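Local coordinates for protein taurine:2-oxoglutarate aminotransferase (Bifidobacterium kashiwanohense PV20-2, PDB 6JIX) that binds pyridoxal 5'-phosphate and probably transfers the amino group of taurine to 2-oxoglutarate, as a class-III aminotransferase, at residues D51-V57 with I418-I424; G223-V227 with R412-N417; L94-L98 with R109-T113. All coordinates share one frame. Residues are numbered along the deposited sequence.

Interaction 1: residues D51-V57 with I418-I424. With GLU (glutamic acid), chain N.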
loop_
_atom_site.group_PDB
_atom_site.type_symbol
_atom_site.label_atom_id
_atom_site.label_comp_id
_atom_site.label_asym_id
_atom_site.label_seq_id
_atom_site.Cartn_x
_atom_site.Cartn_y
_atom_site.Cartn_z
ATOM N N ASP A 51 -9.477 18.904 -15.254
ATOM C CA ASP A 51 -9.528 17.622 -14.554
ATOM C C ASP A 51 -10.907 17.449 -13.911
ATOM O O ASP A 51 -11.100 17.579 -12.700
ATOM C CB ASP A 51 -8.406 17.549 -13.529
ATOM C CG ASP A 51 -8.264 16.176 -12.921
ATOM O OD1 ASP A 51 -8.881 15.219 -13.449
ATOM O OD2 ASP A 51 -7.528 16.060 -11.913
ATOM N N MET A 52 -11.882 17.100 -14.748
ATOM C CA MET A 52 -13.259 16.959 -14.294
ATOM C C MET A 52 -13.524 15.668 -13.501
ATOM O O MET A 52 -14.609 15.533 -12.915
ATOM C CB MET A 52 -14.185 17.057 -15.511
ATOM C CG MET A 52 -14.150 18.428 -16.152
ATOM S SD MET A 52 -14.582 19.734 -14.975
ATOM C CE MET A 52 -16.337 19.371 -14.770
ATOM N N SER A 53 -12.562 14.747 -13.415
ATOM C CA SER A 53 -12.697 13.559 -12.580
ATOM C C SER A 53 -11.771 13.595 -11.369
ATOM O O SER A 53 -11.650 12.588 -10.658
ATOM C CB SER A 53 -12.403 12.299 -13.394
ATOM O OG SER A 53 -10.996 12.134 -13.540
ATOM N N SER A 54 -11.100 14.725 -11.128
ATOM C CA SER A 54 -10.145 14.842 -10.031
ATOM C C SER A 54 -9.124 13.709 -10.067
ATOM O O SER A 54 -8.735 13.164 -9.028
ATOM C CB SER A 54 -10.859 14.880 -8.688
ATOM O OG SER A 54 -11.245 16.200 -8.401
ATOM N N LEU A 55 -8.663 13.387 -11.282
ATOM C CA LEU A 55 -7.842 12.216 -11.587
ATOM C C LEU A 55 -8.627 10.940 -11.265
ATOM O O LEU A 55 -9.515 10.560 -12.036
ATOM C CB LEU A 55 -6.497 12.282 -10.860
ATOM C CG LEU A 55 -5.568 13.407 -11.334
ATOM C CD1 LEU A 55 -4.162 13.235 -10.737
ATOM C CD2 LEU A 55 -5.523 13.448 -12.850
ATOM N N LEU A 56 -8.371 10.301 -10.120
ATOM C CA LEU A 56 -9.192 9.154 -9.751
ATOM C C LEU A 56 -10.134 9.527 -8.608
ATOM O O LEU A 56 -10.262 8.785 -7.626
ATOM C CB LEU A 56 -8.291 7.958 -9.392
ATOM C CG LEU A 56 -7.601 7.412 -10.655
ATOM C CD1 LEU A 56 -6.331 6.568 -10.399
ATOM C CD2 LEU A 56 -8.613 6.662 -11.541
ATOM N N VAL A 57 -10.832 10.658 -8.756
ATOM C CA VAL A 57 -11.658 11.230 -7.691
ATOM C C VAL A 57 -10.821 11.333 -6.415
ATOM O O VAL A 57 -11.280 10.953 -5.331
ATOM C CB VAL A 57 -12.947 10.407 -7.454
ATOM C CG1 VAL A 57 -13.974 11.241 -6.740
ATOM C CG2 VAL A 57 -13.525 9.902 -8.766
ATOM N N ILE A 418 -18.697 12.645 -13.263
ATOM C CA ILE A 418 -18.333 14.047 -13.199
ATOM C C ILE A 418 -18.027 14.322 -11.732
ATOM O O ILE A 418 -18.937 14.423 -10.904
ATOM C CB ILE A 418 -19.415 14.975 -13.751
ATOM C CG1 ILE A 418 -19.695 14.625 -15.216
ATOM C CG2 ILE A 418 -18.944 16.414 -13.659
ATOM C CD1 ILE A 418 -20.913 13.689 -15.428
ATOM N N CYS A 419 -16.738 14.393 -11.402
ATOM C CA CYS A 419 -16.265 14.583 -10.033
ATOM C C CYS A 419 -15.126 15.589 -10.071
ATOM O O CYS A 419 -13.959 15.246 -9.831
ATOM C CB CYS A 419 -15.807 13.256 -9.429
ATOM S SG CYS A 419 -17.006 11.924 -9.538
ATOM N N PRO A 420 -15.434 16.855 -10.358
ATOM C CA PRO A 420 -14.385 17.877 -10.491
ATOM C C PRO A 420 -13.795 18.244 -9.143
ATOM O O PRO A 420 -14.397 17.984 -8.091
ATOM C CB PRO A 420 -15.132 19.067 -11.110
ATOM C CG PRO A 420 -16.556 18.888 -10.632
ATOM C CD PRO A 420 -16.784 17.400 -10.605
ATOM N N PRO A 421 -12.618 18.862 -9.126
ATOM C CA PRO A 421 -12.012 19.238 -7.845
ATOM C C PRO A 421 -12.934 20.134 -7.030
ATOM O O PRO A 421 -13.647 20.981 -7.572
ATOM C CB PRO A 421 -10.729 19.968 -8.258
ATOM C CG PRO A 421 -10.447 19.465 -9.637
ATOM C CD PRO A 421 -11.776 19.239 -10.269
ATOM N N LEU A 422 -12.908 19.923 -5.709
ATOM C CA LEU A 422 -13.759 20.641 -4.775
ATOM C C LEU A 422 -13.505 22.137 -4.790
ATOM O O LEU A 422 -14.314 22.882 -4.228
ATOM C CB LEU A 422 -13.544 20.106 -3.354
ATOM C CG LEU A 422 -13.767 18.593 -3.176
ATOM C CD1 LEU A 422 -13.981 18.206 -1.720
ATOM C CD2 LEU A 422 -14.942 18.127 -4.029
ATOM N N ILE A 423 -12.413 22.599 -5.411
ATOM C CA ILE A 423 -12.133 24.029 -5.486
ATOM C C ILE A 423 -12.637 24.656 -6.775
ATOM O O ILE A 423 -12.450 25.864 -6.973
ATOM C CB ILE A 423 -10.622 24.340 -5.343
ATOM C CG1 ILE A 423 -9.826 23.728 -6.498
ATOM C CG2 ILE A 423 -10.090 23.887 -3.989
ATOM C CD1 ILE A 423 -8.353 24.005 -6.410
ATOM N N ILE A 424 -13.226 23.868 -7.680
ATOM C CA ILE A 424 -13.752 24.436 -8.914
ATOM C C ILE A 424 -14.757 25.552 -8.596
ATOM O O ILE A 424 -15.512 25.491 -7.616
ATOM C CB ILE A 424 -14.382 23.339 -9.790
ATOM C CG1 ILE A 424 -14.328 23.752 -11.267
ATOM C CG2 ILE A 424 -15.797 23.035 -9.327
ATOM C CD1 ILE A 424 -14.830 22.689 -12.213
HETATM N N GLU N . -9.033 9.736 -17.269
HETATM C CA GLU N . -9.009 10.151 -15.878
HETATM C C GLU N . -7.976 11.254 -15.634
HETATM O O GLU N . -8.328 12.487 -15.557
HETATM C CB GLU N . -8.637 8.934 -15.046
HETATM C CG GLU N . -7.473 8.214 -15.695
HETATM C CD GLU N . -7.173 6.899 -14.991
HETATM O OE1 GLU N . -8.170 6.167 -14.772
HETATM O OE2 GLU N . -5.989 6.553 -14.636
HETATM O OXT GLU N . -6.776 10.908 -15.503
#
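Met-52 and Cys-419 bury the largest areas in this contact, 90 and 72 Å², and Pro-421 follows with 44 Å². The CA-to-CB bond of Met-52 points away from 418-424, the loop between strand 415-418 and helix 426-447, but its m, m, m rotamer folds the thioether back: CE lies 3.9 Å from CB of Pro-420 and 4.1 Å from CG2 of Ile-418, and SD lies 4.1 Å from CD1 of Ile-424. Cys-419 contributes at both levels. Its backbone N donates to O of Met-52 (2.8 Å, 135°), an oxygen whose modelled place is less sure, and its CB meets CG1 of Val-57 at 3.8 Å. Pro-421 abuts the type I turn Asp-51 to Ser-54, with CD 3.0 Å from O of Asp-51 and CG 3.6 Å from OG of Ser-54. Asp-51, Ser-53, Leu-55 and Leu-56 line a glutamate pocket with Thr-409 and Phe-410; Leu-55 and Leu-56 also pack on Phe-81 and Pro-84 of the second subunit. Pro-420 N, 3.0 Å from O of Met-52, has no hydrogen to share, so one backbone hydrogen bond joins the segments beside four apolar side-chain pairs, in van der Waals packing of Met-52, Ile-418, Pro-420, Ile-424, Val-57 and Cys-419.

Interaction 2: residues G223-V227 with R412-N417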
loop_
_atom_site.group_PDB
_atom_site.type_symbol
_atom_site.label_atom_id
_atom_site.label_comp_id
_atom_site.label_asym_id
_atom_site.label_seq_id
_atom_site.Cartn_x
_atom_site.Cartn_y
_atom_site.Cartn_z
ATOM N N GLY A 223 -18.947 4.254 -5.622
ATOM C CA GLY A 223 -18.280 5.288 -6.384
ATOM C C GLY A 223 -17.836 4.951 -7.789
ATOM O O GLY A 223 -18.525 5.287 -8.759
ATOM N N ALA A 224 -16.673 4.309 -7.927
ATOM C CA ALA A 224 -16.135 4.106 -9.267
ATOM C C ALA A 224 -17.144 3.391 -10.148
ATOM O O ALA A 224 -17.221 3.659 -11.352
ATOM C CB ALA A 224 -14.810 3.344 -9.208
ATOM N N ASN A 225 -17.970 2.535 -9.554
ATOM C CA ASN A 225 -18.971 1.790 -10.301
ATOM C C ASN A 225 -20.243 2.598 -10.542
ATOM O O ASN A 225 -21.266 2.008 -10.912
ATOM C CB ASN A 225 -19.306 0.474 -9.587
ATOM C CG ASN A 225 -18.357 -0.641 -9.962
ATOM O OD1 ASN A 225 -18.638 -1.448 -10.852
ATOM N ND2 ASN A 225 -17.217 -0.688 -9.290
ATOM N N GLY A 226 -20.210 3.914 -10.326
ATOM C CA GLY A 226 -21.239 4.760 -10.907
ATOM C C GLY A 226 -21.964 5.762 -10.036
ATOM O O GLY A 226 -23.047 6.200 -10.407
ATOM N N VAL A 227 -21.398 6.145 -8.896
ATOM C CA VAL A 227 -22.067 7.072 -7.983
ATOM C C VAL A 227 -23.496 6.596 -7.784
ATOM O O VAL A 227 -24.454 7.331 -8.045
ATOM C CB VAL A 227 -22.029 8.522 -8.508
ATOM C CG1 VAL A 227 -22.433 9.495 -7.425
ATOM C CG2 VAL A 227 -20.638 8.861 -9.012
ATOM N N ARG A 412 -16.902 3.827 -15.381
ATOM C CA ARG A 412 -16.926 2.373 -15.392
ATOM C C ARG A 412 -18.280 1.927 -15.911
ATOM O O ARG A 412 -19.262 2.675 -15.871
ATOM C CB ARG A 412 -16.645 1.784 -14.004
ATOM C CG ARG A 412 -15.155 1.894 -13.612
ATOM C CD ARG A 412 -14.788 0.954 -12.479
ATOM N NE ARG A 412 -14.927 -0.440 -12.880
ATOM C CZ ARG A 412 -13.939 -1.164 -13.389
ATOM N NH1 ARG A 412 -12.730 -0.632 -13.549
ATOM N NH2 ARG A 412 -14.163 -2.419 -13.737
ATOM N N GLU A 413 -18.320 0.720 -16.460
ATOM C CA GLU A 413 -19.583 0.129 -16.909
ATOM C C GLU A 413 -20.249 1.080 -17.901
ATOM O O GLU A 413 -19.662 1.350 -18.965
ATOM C CB GLU A 413 -20.424 -0.214 -15.674
ATOM C CG GLU A 413 -19.925 -1.404 -14.868
ATOM C CD GLU A 413 -19.116 -2.394 -15.697
ATOM O OE1 GLU A 413 -19.575 -2.804 -16.797
ATOM O OE2 GLU A 413 -18.015 -2.765 -15.237
ATOM N N THR A 414 -21.454 1.578 -17.626
ATOM C CA THR A 414 -22.253 2.356 -18.562
ATOM C C THR A 414 -22.336 3.818 -18.135
ATOM O O THR A 414 -23.270 4.525 -18.530
ATOM C CB THR A 414 -23.664 1.743 -18.702
ATOM O OG1 THR A 414 -24.245 2.069 -19.969
ATOM C CG2 THR A 414 -24.624 2.231 -17.621
ATOM N N ASN A 415 -21.368 4.286 -17.333
ATOM C CA ASN A 415 -21.443 5.597 -16.701
ATOM C C ASN A 415 -20.322 6.519 -17.137
ATOM O O ASN A 415 -19.223 6.085 -17.493
ATOM C CB ASN A 415 -21.410 5.491 -15.186
ATOM C CG ASN A 415 -22.405 4.500 -14.681
ATOM O OD1 ASN A 415 -22.062 3.344 -14.386
ATOM N ND2 ASN A 415 -23.666 4.915 -14.630
ATOM N N ILE A 416 -20.639 7.807 -17.092
ATOM C CA ILE A 416 -19.664 8.882 -17.126
ATOM C C ILE A 416 -19.671 9.529 -15.753
ATOM O O ILE A 416 -20.731 9.912 -15.242
ATOM C CB ILE A 416 -19.972 9.909 -18.228
ATOM C CG1 ILE A 416 -20.232 9.194 -19.559
ATOM C CG2 ILE A 416 -18.800 10.833 -18.383
ATOM C CD1 ILE A 416 -20.534 10.103 -20.715
ATOM N N ASN A 417 -18.498 9.620 -15.143
ATOM C CA ASN A 417 -18.377 10.345 -13.892
ATOM C C ASN A 417 -18.177 11.823 -14.165
ATOM O O ASN A 417 -17.560 12.215 -15.161
ATOM C CB ASN A 417 -17.198 9.832 -13.062
ATOM C CG ASN A 417 -17.334 8.369 -12.705
ATOM O OD1 ASN A 417 -18.433 7.900 -12.407
ATOM N ND2 ASN A 417 -16.216 7.637 -12.727
HETATM O O HOH W 1 -16.716 -2.394 -12.853
#
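Arg-412 covers the loop 223-227 first: its CB lies 3.3 Å from O of Ala-224, and its CD is 4.1 Å from CB of that alanine. Water 1 accepts from its NE (2.6 Å) and donates to OD1 of Asn-225 (2.9 Å), while ND2 of Asn-225 bonds to Asp-156. The same water donates to OE2 of Glu-413 (2.7 Å), whose carboxylate also binds Trp-157 and the backbone of His-389. With phi/psi of 56/-120°, Glu-413 fits the first corner of a type II' turn, closed by N of Asn-415 to O of Arg-412 at 3.0 Å. This turn leads into strand 415-418, an outer strand of a three-stranded antiparallel sheet, and the contact joins that sheet to the loop after strand 213-219 of the seven-stranded sheet. The CA-to-CB bond of Asn-415 points toward 223-227, beside Gly-226, whose 130/20° backbone by itself calls for glycine. Asn-417 brings OD1 to 4.2 Å from CG2 of Val-227, and its ND2 lies 4.3 Å from O of Ala-224.

Interaction 3: residues L94-L98 with R109-T113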
loop_
_atom_site.group_PDB
_atom_site.type_symbol
_atom_site.label_atom_id
_atom_site.label_comp_id
_atom_site.label_asym_id
_atom_site.label_seq_id
_atom_site.Cartn_x
_atom_site.Cartn_y
_atom_site.Cartn_z
ATOM N N LEU A 94 -2.449 14.462 12.983
ATOM C CA LEU A 94 -3.413 14.046 11.975
ATOM C C LEU A 94 -4.426 13.065 12.551
ATOM O O LEU A 94 -5.616 13.131 12.215
ATOM C CB LEU A 94 -2.699 13.448 10.764
ATOM C CG LEU A 94 -3.659 13.242 9.596
ATOM C CD1 LEU A 94 -4.538 14.483 9.391
ATOM C CD2 LEU A 94 -2.882 12.886 8.346
ATOM N N ALA A 95 -3.976 12.161 13.429
ATOM C CA ALA A 95 -4.897 11.229 14.067
ATOM C C ALA A 95 -5.956 11.969 14.881
ATOM O O ALA A 95 -7.150 11.672 14.781
ATOM C CB ALA A 95 -4.130 10.250 14.942
ATOM N N LYS A 96 -5.545 12.956 15.684
ATOM C CA LYS A 96 -6.532 13.709 16.454
ATOM C C LYS A 96 -7.470 14.485 15.538
ATOM O O LYS A 96 -8.691 14.444 15.716
ATOM C CB LYS A 96 -5.854 14.649 17.449
ATOM C CG LYS A 96 -6.730 14.909 18.678
ATOM C CD LYS A 96 -6.845 16.389 19.011
ATOM C CE LYS A 96 -7.668 16.577 20.270
ATOM N NZ LYS A 96 -8.652 17.671 20.098
ATOM N N MET A 97 -6.920 15.198 14.546
ATOM C CA MET A 97 -7.771 15.967 13.639
ATOM C C MET A 97 -8.792 15.071 12.959
ATOM O O MET A 97 -9.951 15.462 12.777
ATOM C CB MET A 97 -6.940 16.677 12.584
ATOM C CG MET A 97 -6.119 17.823 13.096
ATOM S SD MET A 97 -4.911 18.292 11.854
ATOM C CE MET A 97 -6.007 18.780 10.539
ATOM N N LEU A 98 -8.372 13.874 12.552
ATOM C CA LEU A 98 -9.279 12.974 11.855
ATOM C C LEU A 98 -10.367 12.472 12.791
ATOM O O LEU A 98 -11.555 12.522 12.453
ATOM C CB LEU A 98 -8.505 11.810 11.256
ATOM C CG LEU A 98 -7.657 12.146 10.047
ATOM C CD1 LEU A 98 -7.179 10.856 9.420
ATOM C CD2 LEU A 98 -8.470 12.979 9.084
ATOM N N ARG A 109 -9.144 6.216 17.584
ATOM C CA ARG A 109 -7.813 6.095 17.014
ATOM C C ARG A 109 -7.896 6.032 15.492
ATOM O O ARG A 109 -8.969 5.852 14.909
ATOM C CB ARG A 109 -7.084 4.863 17.574
ATOM C CG ARG A 109 -7.081 4.784 19.081
ATOM C CD ARG A 109 -6.304 3.562 19.589
ATOM N NE ARG A 109 -6.100 3.648 21.032
ATOM C CZ ARG A 109 -5.124 4.344 21.602
ATOM N NH1 ARG A 109 -4.257 4.995 20.846
ATOM N NH2 ARG A 109 -5.022 4.404 22.924
ATOM N N VAL A 110 -6.741 6.225 14.854
ATOM C CA VAL A 110 -6.592 6.100 13.410
ATOM C C VAL A 110 -5.422 5.161 13.107
ATOM O O VAL A 110 -4.334 5.294 13.687
ATOM C CB VAL A 110 -6.380 7.473 12.748
ATOM C CG1 VAL A 110 -6.025 7.300 11.289
ATOM C CG2 VAL A 110 -7.626 8.311 12.914
ATOM N N PHE A 111 -5.645 4.207 12.207
ATOM C CA PHE A 111 -4.595 3.295 11.765
ATOM C C PHE A 111 -4.164 3.704 10.360
ATOM O O PHE A 111 -4.898 3.473 9.391
ATOM C CB PHE A 111 -5.069 1.843 11.781
ATOM C CG PHE A 111 -3.994 0.876 11.398
ATOM C CD1 PHE A 111 -2.932 0.627 12.259
ATOM C CD2 PHE A 111 -4.005 0.268 10.159
ATOM C CE1 PHE A 111 -1.927 -0.244 11.913
ATOM C CE2 PHE A 111 -3.003 -0.600 9.806
ATOM C CZ PHE A 111 -1.955 -0.854 10.694
ATOM N N PHE A 112 -2.974 4.295 10.246
ATOM C CA PHE A 112 -2.542 4.852 8.974
ATOM C C PHE A 112 -1.955 3.768 8.076
ATOM O O PHE A 112 -1.179 2.912 8.518
ATOM C CB PHE A 112 -1.520 5.970 9.198
ATOM C CG PHE A 112 -2.126 7.256 9.706
ATOM C CD1 PHE A 112 -3.043 7.963 8.933
ATOM C CD2 PHE A 112 -1.781 7.760 10.959
ATOM C CE1 PHE A 112 -3.616 9.139 9.406
ATOM C CE2 PHE A 112 -2.349 8.931 11.440
ATOM C CZ PHE A 112 -3.276 9.619 10.662
ATOM N N THR A 113 -2.306 3.839 6.795
ATOM C CA THR A 113 -1.838 2.906 5.782
ATOM C C THR A 113 -1.301 3.697 4.601
ATOM O O THR A 113 -1.149 4.915 4.683
ATOM C CB THR A 113 -2.971 1.996 5.320
ATOM O OG1 THR A 113 -3.956 2.806 4.672
ATOM C CG2 THR A 113 -3.604 1.283 6.508
#
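Helix segment 94-98 and strand segment 109-113 run at 124° between their N-to-C directions, with their axes 7.6 Å apart at closest approach. The closest CA pair is Ala-95 with Val-110, at 5.4 Å, a spacing that the small alanine side chain allows. Alternation along the strand turns Val-110 and Phe-112 toward the helix, whereas Arg-109 points away and Phe-111 and Thr-113 are out of reach. On the helix, Leu-94, Ala-95 and Leu-98 supply the matching face, the first and last being one turn apart and linked by N of Leu-98 to O of Leu-94 at 2.9 Å. Phe-112, with 66 Å² covered, meets all three: its CZ lies 3.8 Å from CG of Leu-94, its CE2 4.1 Å from CB of Ala-95, and its CE1 4.0 Å from CD1 of Leu-98. Val-110 also packs on Ala-95 and Leu-98, with CG2 4.0 Å from CB of Leu-98 and CB 4.2 Å from CB of Ala-95. Phe-279 lies against Leu-98, Val-110 and Phe-112. Helix 89-102 thus packs on strand 107-113, the outermost strand of the seven-stranded sheet within this chain, with Val-110 backbone-bonded to the second subunit. Apolar side chains make the join, backbone N and O of Ala-95 also lying against them; with no hydrogen bond across the segments, their fit depends on van der Waals complementarity.

How the interactions relate
Interactions 1 and 2 are neighbours along the chain, because 412-417 runs directly into 418-424; their centres are 14 Å apart, and apart from that junction they do not touch. Both approach the cofactor: the side chain of Val-57 is about 7 Å from a bound PLP and about 5 Å from the side chain of Lys-281, and that of Ala-224 is about 5 Å from a PLP. Interaction 3 stands apart, its centre 25 Å from interaction 1 and 29 Å from interaction 2, on the opposite side of the chain's centre from the latter. Its Phe-112 side chain is about 12 Å from a PLP. Interactions 1 and 3 both reach the second subunit, whereas interaction 2 does not.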